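Local coordinates for SusD homolog (PDB 3IHV), which probably binds sugars at the outer membrane of a gut Bacteroides, as a member of the SusD family of glycan-capture proteins, at residues E19-L24 against Y185-D190; N15-A20 against T114-E119; R90-L95 against A122-F127. All coordinates share one frame; numbering follows the deposited sequence.

All three contacts lie in the helical part of a SusD-family protein. Interaction 1, at the surface, joins helix 17-29 to the loop 185-190 through one charge pair. Interaction 2 starts from the same helix, but its face toward helix 107-135 is buried, and small alanines meet the edge of a tyrosine ring. Interaction 3 is also buried and belongs to the hairpin of helices 75-101 and 107-135, where an arginine combines a hydrogen bond with apolar cover. Helix 107-135 is thus common to interactions 2 and 3, and Phe94 of segment 90-95 touches Ala20 and Tyr116 of interaction 2. The exposed pair is long and water-bridged, whereas the buried arginine has a direct hydrogen bond.

Interaction 1 (E19-L24 against Y185-D190); sequences EAKDVL and YRESND
Lys21 and Glu187 form a slender, long-range charge pair between helix 17-29, in what is probably the TPR-like helical scaffold of this SusD-family protein, and the irregular loop 185-190, which runs between helices 159-176 and 195-210. No other residues of the two segments touch, and the nearest CA atoms, those of Lys21 and Arg186, are 10.2 Å apart. The span is covered by two side chains that cross at about a right angle. Lys21 starts with CG anti to its backbone N and then bends at chi3 (80°), carrying its ammonium group out to the loop. Glu187 extends beyond CG and so brings its carboxylate toward Lys21; long charged chains suit such an exposed gap. The tight part is the stem of Lys21, whose CB and CG lie against Tyr116 of helix 107-135, while Leu24 is buried nearby on the inner face of the helix. In the loop, Arg186 turns inward to salt bridges with Asp183 and Glu119, and Asn189 CB lies 3.5 Å above the guanidinium plane of Arg186, offset toward its rim. The outer end is looser: the salt bridge between Lys21 NZ and Glu187 OE2 is long, at 3.6 Å. A water supplements it with shorter links, accepting from Lys21 NZ at 2.7 Å and donating to Glu187 OE2 at the same distance.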
# COMPACT_ATOMS: atom_id res chain seq x y z
N GLU A 19 9.65 -24.47 -15.83
CA GLU A 19 9.00 -23.69 -16.88
C GLU A 19 7.76 -23.00 -16.34
O GLU A 19 7.50 -21.84 -16.68
CB GLU A 19 8.64 -24.55 -18.09
CG GLU A 19 9.86 -25.08 -18.80
CD GLU A 19 9.55 -25.89 -20.02
OE1 GLU A 19 8.37 -26.00 -20.44
OE2 GLU A 19 10.51 -26.43 -20.56
N ALA A 20 7.01 -23.69 -15.49
CA ALA A 20 5.82 -23.11 -14.88
C ALA A 20 6.20 -21.90 -14.04
O ALA A 20 5.49 -20.88 -14.02
CB ALA A 20 5.06 -24.15 -14.02
N LYS A 21 7.33 -22.03 -13.33
CA LYS A 21 7.80 -20.99 -12.45
C LYS A 21 8.05 -19.70 -13.27
O LYS A 21 7.70 -18.62 -12.83
CB LYS A 21 9.10 -21.41 -11.75
CG LYS A 21 9.54 -20.38 -10.74
CD LYS A 21 10.85 -20.64 -10.03
CE LYS A 21 12.03 -20.26 -10.86
NZ LYS A 21 13.17 -19.96 -9.94
N ASP A 22 8.68 -19.85 -14.42
CA ASP A 22 8.97 -18.71 -15.30
C ASP A 22 7.68 -17.95 -15.63
O ASP A 22 7.64 -16.70 -15.58
CB ASP A 22 9.69 -19.24 -16.57
CG ASP A 22 10.11 -18.13 -17.54
OD1 ASP A 22 10.55 -17.05 -17.11
OD2 ASP A 22 10.03 -18.38 -18.78
N VAL A 23 6.61 -18.68 -15.95
CA VAL A 23 5.31 -18.05 -16.30
C VAL A 23 4.69 -17.40 -15.07
O VAL A 23 4.16 -16.27 -15.12
CB VAL A 23 4.33 -19.05 -16.93
CG1 VAL A 23 3.00 -18.35 -17.22
CG2 VAL A 23 4.96 -19.72 -18.21
N LEU A 24 4.82 -18.06 -13.91
CA LEU A 24 4.33 -17.48 -12.65
C LEU A 24 5.01 -16.15 -12.33
O LEU A 24 4.37 -15.20 -11.90
CB LEU A 24 4.58 -18.44 -11.47
CG LEU A 24 4.27 -17.91 -10.09
CD1 LEU A 24 2.79 -17.68 -9.91
CD2 LEU A 24 4.81 -18.89 -9.03
N TYR A 185 10.41 -26.51 0.01
CA TYR A 185 10.06 -26.90 -1.38
C TYR A 185 10.64 -25.94 -2.43
O TYR A 185 11.27 -26.36 -3.41
CB TYR A 185 8.55 -26.95 -1.54
CG TYR A 185 7.89 -27.87 -0.55
CD1 TYR A 185 8.04 -29.24 -0.64
CD2 TYR A 185 7.11 -27.36 0.48
CE1 TYR A 185 7.44 -30.09 0.29
CE2 TYR A 185 6.52 -28.19 1.40
CZ TYR A 185 6.68 -29.53 1.31
OH TYR A 185 6.05 -30.32 2.25
N ARG A 186 10.42 -24.65 -2.23
CA ARG A 186 10.91 -23.62 -3.14
C ARG A 186 12.38 -23.23 -2.83
O ARG A 186 12.75 -23.09 -1.69
CB ARG A 186 9.99 -22.42 -3.09
CG ARG A 186 8.56 -22.72 -3.65
CD ARG A 186 7.66 -21.53 -3.51
NE ARG A 186 7.42 -21.22 -2.11
CZ ARG A 186 6.60 -20.28 -1.67
NH1 ARG A 186 5.93 -19.55 -2.52
NH2 ARG A 186 6.46 -20.06 -0.37
N GLU A 187 13.22 -23.06 -3.83
CA GLU A 187 14.61 -22.69 -3.51
C GLU A 187 14.68 -21.33 -2.84
O GLU A 187 15.52 -21.10 -2.00
CB GLU A 187 15.53 -22.76 -4.72
CG GLU A 187 15.14 -21.92 -5.89
CD GLU A 187 16.26 -21.84 -6.96
OE1 GLU A 187 17.39 -22.35 -6.68
OE2 GLU A 187 15.99 -21.27 -8.05
N SER A 188 13.76 -20.44 -3.21
CA SER A 188 13.69 -19.11 -2.65
C SER A 188 12.25 -18.64 -2.68
O SER A 188 11.57 -18.84 -3.68
CB SER A 188 14.52 -18.17 -3.53
OG SER A 188 14.25 -16.81 -3.27
N ASN A 189 11.77 -18.03 -1.60
CA ASN A 189 10.44 -17.45 -1.64
C ASN A 189 10.48 -15.93 -1.37
O ASN A 189 9.44 -15.34 -1.11
CB ASN A 189 9.45 -18.20 -0.71
CG ASN A 189 9.88 -18.20 0.72
OD1 ASN A 189 10.20 -17.15 1.26
ND2 ASN A 189 9.86 -19.37 1.36
N ASP A 190 11.67 -15.33 -1.52
CA ASP A 190 11.84 -13.89 -1.32
C ASP A 190 10.84 -13.14 -2.21
O ASP A 190 10.76 -13.40 -3.41
CB ASP A 190 13.24 -13.39 -1.77
CG ASP A 190 14.39 -14.05 -1.03
OD1 ASP A 190 14.26 -15.18 -0.55
OD2 ASP A 190 15.46 -13.42 -0.96
O HOH W 1 13.58 -22.37 -8.76

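Interaction 2 (N15-A20 against T114-E119); sequences NNAEEA and TLYIAE
Tyr116 of helix 107-135 presents the edge of its ring, not a face, to Ala17 and Ala20 in the first turn of helix 17-29, a buried helix-helix contact in the probably TPR-like helical part of the SusD fold. Its CG stands anti to the carbonyl carbon, beside the backbone N (chi1 -55°), and this sends the ring across the gap between the helices. The carbonyl oxygen Ala17 O lies near the ring plane, 3.3 Å from Tyr116 CE2, so the slightly positive C-H rim faces a partial negative charge. Close to the same plane, Ala20 CB sits 4.2 Å from Tyr116 CD2. Ala17 CB is 4.2 Å from Tyr116 CE2. Alanine suits both places because a single methyl lets the broad ring come up to the backbone. Behind this surface the start of the helix is fixed by polar groups. Asn16 is the N-cap: its OD1 accepts from Glu19 N at 2.9 Å, nearly in line with its C=O bond. Glu19 returns toward the preceding turn, its OE1 taking the N-H of Asn15 at 2.8 Å from above the carboxylate plane. Asp109, near the start of helix 107-135, also accepts from Ala17 N. Helix 75-101 borders both partners, with Ile98 against Ala20 and Phe94 against Tyr116, while helix 159-176 packs on helix 107-135 through Leu115, Ile117 and Ala118.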
# COMPACT_ATOMS: atom_id res chain seq x y z
N ASN A 15 6.21 -27.40 -19.34
CA ASN A 15 6.35 -28.86 -19.34
C ASN A 15 6.91 -29.44 -18.05
O ASN A 15 6.95 -30.67 -17.88
CB ASN A 15 7.21 -29.30 -20.53
CG ASN A 15 6.48 -29.15 -21.84
OD1 ASN A 15 5.28 -29.47 -21.95
ND2 ASN A 15 7.18 -28.65 -22.86
N ASN A 16 7.36 -28.56 -17.16
CA ASN A 16 7.84 -28.96 -15.85
C ASN A 16 7.68 -27.77 -14.90
O ASN A 16 7.27 -26.70 -15.33
CB ASN A 16 9.27 -29.48 -15.91
CG ASN A 16 10.22 -28.49 -16.56
OD1 ASN A 16 10.15 -27.31 -16.31
ND2 ASN A 16 11.09 -29.00 -17.42
N ALA A 17 7.99 -27.97 -13.63
CA ALA A 17 7.81 -26.90 -12.64
C ALA A 17 8.71 -25.70 -12.92
O ALA A 17 8.33 -24.56 -12.66
CB ALA A 17 8.02 -27.43 -11.25
N GLU A 18 9.92 -25.94 -13.42
CA GLU A 18 10.83 -24.82 -13.70
C GLU A 18 10.24 -23.89 -14.79
O GLU A 18 10.28 -22.68 -14.66
CB GLU A 18 12.21 -25.33 -14.10
CG GLU A 18 13.21 -24.22 -14.38
CD GLU A 18 14.54 -24.76 -14.90
OE1 GLU A 18 14.91 -25.95 -14.63
OE2 GLU A 18 15.23 -23.98 -15.60
N GLU A 19 9.65 -24.47 -15.83
CA GLU A 19 9.00 -23.69 -16.88
C GLU A 19 7.76 -23.00 -16.34
O GLU A 19 7.50 -21.84 -16.68
CB GLU A 19 8.64 -24.55 -18.09
CG GLU A 19 9.86 -25.08 -18.80
CD GLU A 19 9.55 -25.89 -20.02
OE1 GLU A 19 8.37 -26.00 -20.44
OE2 GLU A 19 10.51 -26.43 -20.56
N ALA A 20 7.01 -23.69 -15.49
CA ALA A 20 5.82 -23.11 -14.88
C ALA A 20 6.20 -21.90 -14.04
O ALA A 20 5.49 -20.88 -14.02
CB ALA A 20 5.06 -24.15 -14.02
N THR A 114 1.45 -27.05 -7.06
CA THR A 114 0.37 -26.62 -6.17
C THR A 114 0.73 -25.31 -5.47
O THR A 114 -0.12 -24.43 -5.29
CB THR A 114 -0.05 -27.71 -5.13
OG1 THR A 114 1.03 -27.99 -4.22
CG2 THR A 114 -0.49 -28.98 -5.86
N LEU A 115 1.98 -25.17 -5.08
CA LEU A 115 2.42 -23.91 -4.48
C LEU A 115 2.26 -22.77 -5.49
O LEU A 115 1.76 -21.69 -5.15
CB LEU A 115 3.87 -24.00 -4.00
CG LEU A 115 4.22 -25.06 -2.97
CD1 LEU A 115 5.61 -24.77 -2.35
CD2 LEU A 115 3.14 -25.14 -1.88
N TYR A 116 2.66 -23.01 -6.73
CA TYR A 116 2.56 -21.99 -7.77
C TYR A 116 1.11 -21.63 -8.08
O TYR A 116 0.83 -20.45 -8.34
CB TYR A 116 3.31 -22.39 -9.06
CG TYR A 116 4.77 -22.74 -8.91
CD1 TYR A 116 5.52 -22.36 -7.80
CD2 TYR A 116 5.42 -23.42 -9.91
CE1 TYR A 116 6.84 -22.72 -7.71
CE2 TYR A 116 6.74 -23.73 -9.84
CZ TYR A 116 7.44 -23.37 -8.74
OH TYR A 116 8.77 -23.74 -8.69
N ILE A 117 0.20 -22.62 -8.03
CA ILE A 117 -1.22 -22.39 -8.18
C ILE A 117 -1.67 -21.47 -7.07
O ILE A 117 -2.40 -20.50 -7.31
CB ILE A 117 -2.03 -23.73 -8.18
CG1 ILE A 117 -1.79 -24.48 -9.50
CG2 ILE A 117 -3.55 -23.46 -7.95
CD1 ILE A 117 -2.17 -25.99 -9.47
N ALA A 118 -1.22 -21.76 -5.84
CA ALA A 118 -1.58 -20.95 -4.70
C ALA A 118 -1.09 -19.50 -4.85
O ALA A 118 -1.80 -18.55 -4.49
CB ALA A 118 -1.00 -21.60 -3.39
N GLU A 119 0.15 -19.33 -5.31
CA GLU A 119 0.74 -17.99 -5.55
C GLU A 119 -0.04 -17.22 -6.59
O GLU A 119 -0.33 -16.05 -6.40
CB GLU A 119 2.21 -18.08 -5.96
CG GLU A 119 3.10 -18.63 -4.86
CD GLU A 119 4.54 -18.68 -5.31
OE1 GLU A 119 5.06 -17.60 -5.70
OE2 GLU A 119 5.16 -19.78 -5.28

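Interaction 3 (R90-L95 against A122-F127); sequences RANDFL and ALRGMF
Arg124 leaves its helix with CG anti to the backbone N (chi1 -175°) and bends at chi3 (67°), a course that lays its guanidinium beside Asn92 and Leu95 of the neighbouring helix. Asn92 meets it with CG beside its own backbone N (chi1 -73°), which brings the amide oxygen to the guanidinium edge. The segments belong to consecutive, roughly antiparallel helices, 75-101 and 107-135, that form a helical hairpin with their local axes 9.7 Å apart. Where the backbones come nearest, Ala91 CB touches Arg124 CB at 3.9 Å, and the small alanine permits this approach. Farther out, Arg124 NH1 donates to Asn92 OD1 at 2.9 Å. The bond lies close to both the guanidinium and carbonyl planes even though the two flat groups are turned well apart. Over one guanidinium face, offset toward the rim, Leu95 CD1 rests 3.4 Å from Arg124 NH1, an apolar lid on a flat cation. The remaining polar ends are also engaged: Arg124 NH2 forms a salt bridge with Asp169 of helix 159-176, and Asn92 ND2 donates to Met141 O. Were Arg124 replaced by an alanine, Asp169 would probably lose its positive mate and Asn92 OD1 this donor. The buried charge is thus balanced by Asp169, while Asn92 OD1 takes a second N-H, and the cover of Leu95 probably strengthens both by keeping water away.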
# COMPACT_ATOMS: atom_id res chain seq x y z
N ARG A 90 -3.12 -12.75 -16.75
CA ARG A 90 -1.89 -13.55 -16.57
C ARG A 90 -2.11 -14.65 -15.55
O ARG A 90 -1.71 -15.79 -15.77
CB ARG A 90 -0.72 -12.68 -16.21
CG ARG A 90 -0.26 -11.79 -17.39
CD ARG A 90 0.66 -10.72 -16.90
NE ARG A 90 1.11 -9.87 -18.00
CZ ARG A 90 1.84 -8.77 -17.85
NH1 ARG A 90 2.21 -8.33 -16.64
NH2 ARG A 90 2.21 -8.09 -18.92
N ALA A 91 -2.76 -14.31 -14.44
CA ALA A 91 -3.09 -15.31 -13.43
C ALA A 91 -4.00 -16.39 -14.00
O ALA A 91 -3.74 -17.60 -13.83
CB ALA A 91 -3.71 -14.64 -12.19
N ASN A 92 -5.09 -15.97 -14.64
CA ASN A 92 -6.02 -16.90 -15.29
C ASN A 92 -5.29 -17.82 -16.27
O ASN A 92 -5.50 -19.05 -16.29
CB ASN A 92 -7.12 -16.15 -16.07
CG ASN A 92 -8.19 -15.48 -15.18
OD1 ASN A 92 -8.35 -15.80 -14.01
ND2 ASN A 92 -8.94 -14.56 -15.77
N ASP A 93 -4.43 -17.23 -17.10
CA ASP A 93 -3.71 -17.97 -18.12
C ASP A 93 -2.83 -19.05 -17.48
O ASP A 93 -2.84 -20.21 -17.88
CB ASP A 93 -2.83 -16.98 -18.89
CG ASP A 93 -2.04 -17.63 -19.99
OD1 ASP A 93 -2.67 -18.18 -20.94
OD2 ASP A 93 -0.79 -17.62 -19.87
N PHE A 94 -2.07 -18.65 -16.48
CA PHE A 94 -1.21 -19.58 -15.73
C PHE A 94 -2.01 -20.73 -15.13
O PHE A 94 -1.62 -21.89 -15.26
CB PHE A 94 -0.46 -18.83 -14.62
CG PHE A 94 0.37 -19.74 -13.77
CD1 PHE A 94 1.63 -20.12 -14.20
CD2 PHE A 94 -0.12 -20.25 -12.60
CE1 PHE A 94 2.39 -21.00 -13.46
CE2 PHE A 94 0.65 -21.17 -11.85
CZ PHE A 94 1.91 -21.51 -12.29
N LEU A 95 -3.12 -20.41 -14.48
CA LEU A 95 -3.99 -21.41 -13.83
C LEU A 95 -4.62 -22.38 -14.84
O LEU A 95 -4.62 -23.61 -14.64
CB LEU A 95 -5.05 -20.73 -12.97
CG LEU A 95 -4.46 -19.98 -11.77
CD1 LEU A 95 -5.41 -18.99 -11.14
CD2 LEU A 95 -3.93 -21.00 -10.71
N ALA A 122 -3.35 -16.23 -5.10
CA ALA A 122 -3.16 -15.13 -4.14
C ALA A 122 -3.01 -13.80 -4.89
O ALA A 122 -3.60 -12.81 -4.51
CB ALA A 122 -1.96 -15.40 -3.21
N LEU A 123 -2.23 -13.80 -5.96
CA LEU A 123 -2.04 -12.60 -6.78
C LEU A 123 -3.38 -12.18 -7.38
O LEU A 123 -3.74 -11.00 -7.35
CB LEU A 123 -1.02 -12.87 -7.86
CG LEU A 123 0.46 -12.81 -7.41
CD1 LEU A 123 1.35 -13.52 -8.41
CD2 LEU A 123 0.93 -11.37 -7.12
N ARG A 124 -4.11 -13.14 -7.94
CA ARG A 124 -5.42 -12.84 -8.51
C ARG A 124 -6.38 -12.22 -7.46
O ARG A 124 -7.07 -11.21 -7.72
CB ARG A 124 -6.02 -14.08 -9.16
CG ARG A 124 -7.33 -13.79 -9.88
CD ARG A 124 -7.79 -14.97 -10.74
NE ARG A 124 -8.15 -16.11 -9.92
CZ ARG A 124 -8.49 -17.30 -10.38
NH1 ARG A 124 -8.49 -17.54 -11.69
NH2 ARG A 124 -8.82 -18.27 -9.55
N GLY A 125 -6.34 -12.75 -6.25
CA GLY A 125 -7.13 -12.20 -5.13
C GLY A 125 -6.71 -10.77 -4.81
O GLY A 125 -7.56 -9.89 -4.60
N MSE A 126 -5.39 -10.53 -4.81
CA MSE A 126 -4.82 -9.21 -4.56
C MSE A 126 -5.29 -8.23 -5.66
O MSE A 126 -5.69 -7.10 -5.35
CB MSE A 126 -3.29 -9.31 -4.50
CG MSE A 126 -2.63 -8.01 -4.13
SE MSE A 126 -0.73 -8.40 -3.90
CE MSE A 126 0.07 -6.63 -4.17
N PHE A 127 -5.24 -8.66 -6.92
CA PHE A 127 -5.65 -7.78 -8.04
C PHE A 127 -7.15 -7.46 -7.95
O PHE A 127 -7.56 -6.30 -8.06
CB PHE A 127 -5.36 -8.40 -9.40
CG PHE A 127 -3.91 -8.74 -9.64
CD1 PHE A 127 -2.88 -8.02 -9.05
CD2 PHE A 127 -3.59 -9.81 -10.44
CE1 PHE A 127 -1.55 -8.35 -9.31
CE2 PHE A 127 -2.29 -10.13 -10.67
CZ PHE A 127 -1.28 -9.42 -10.11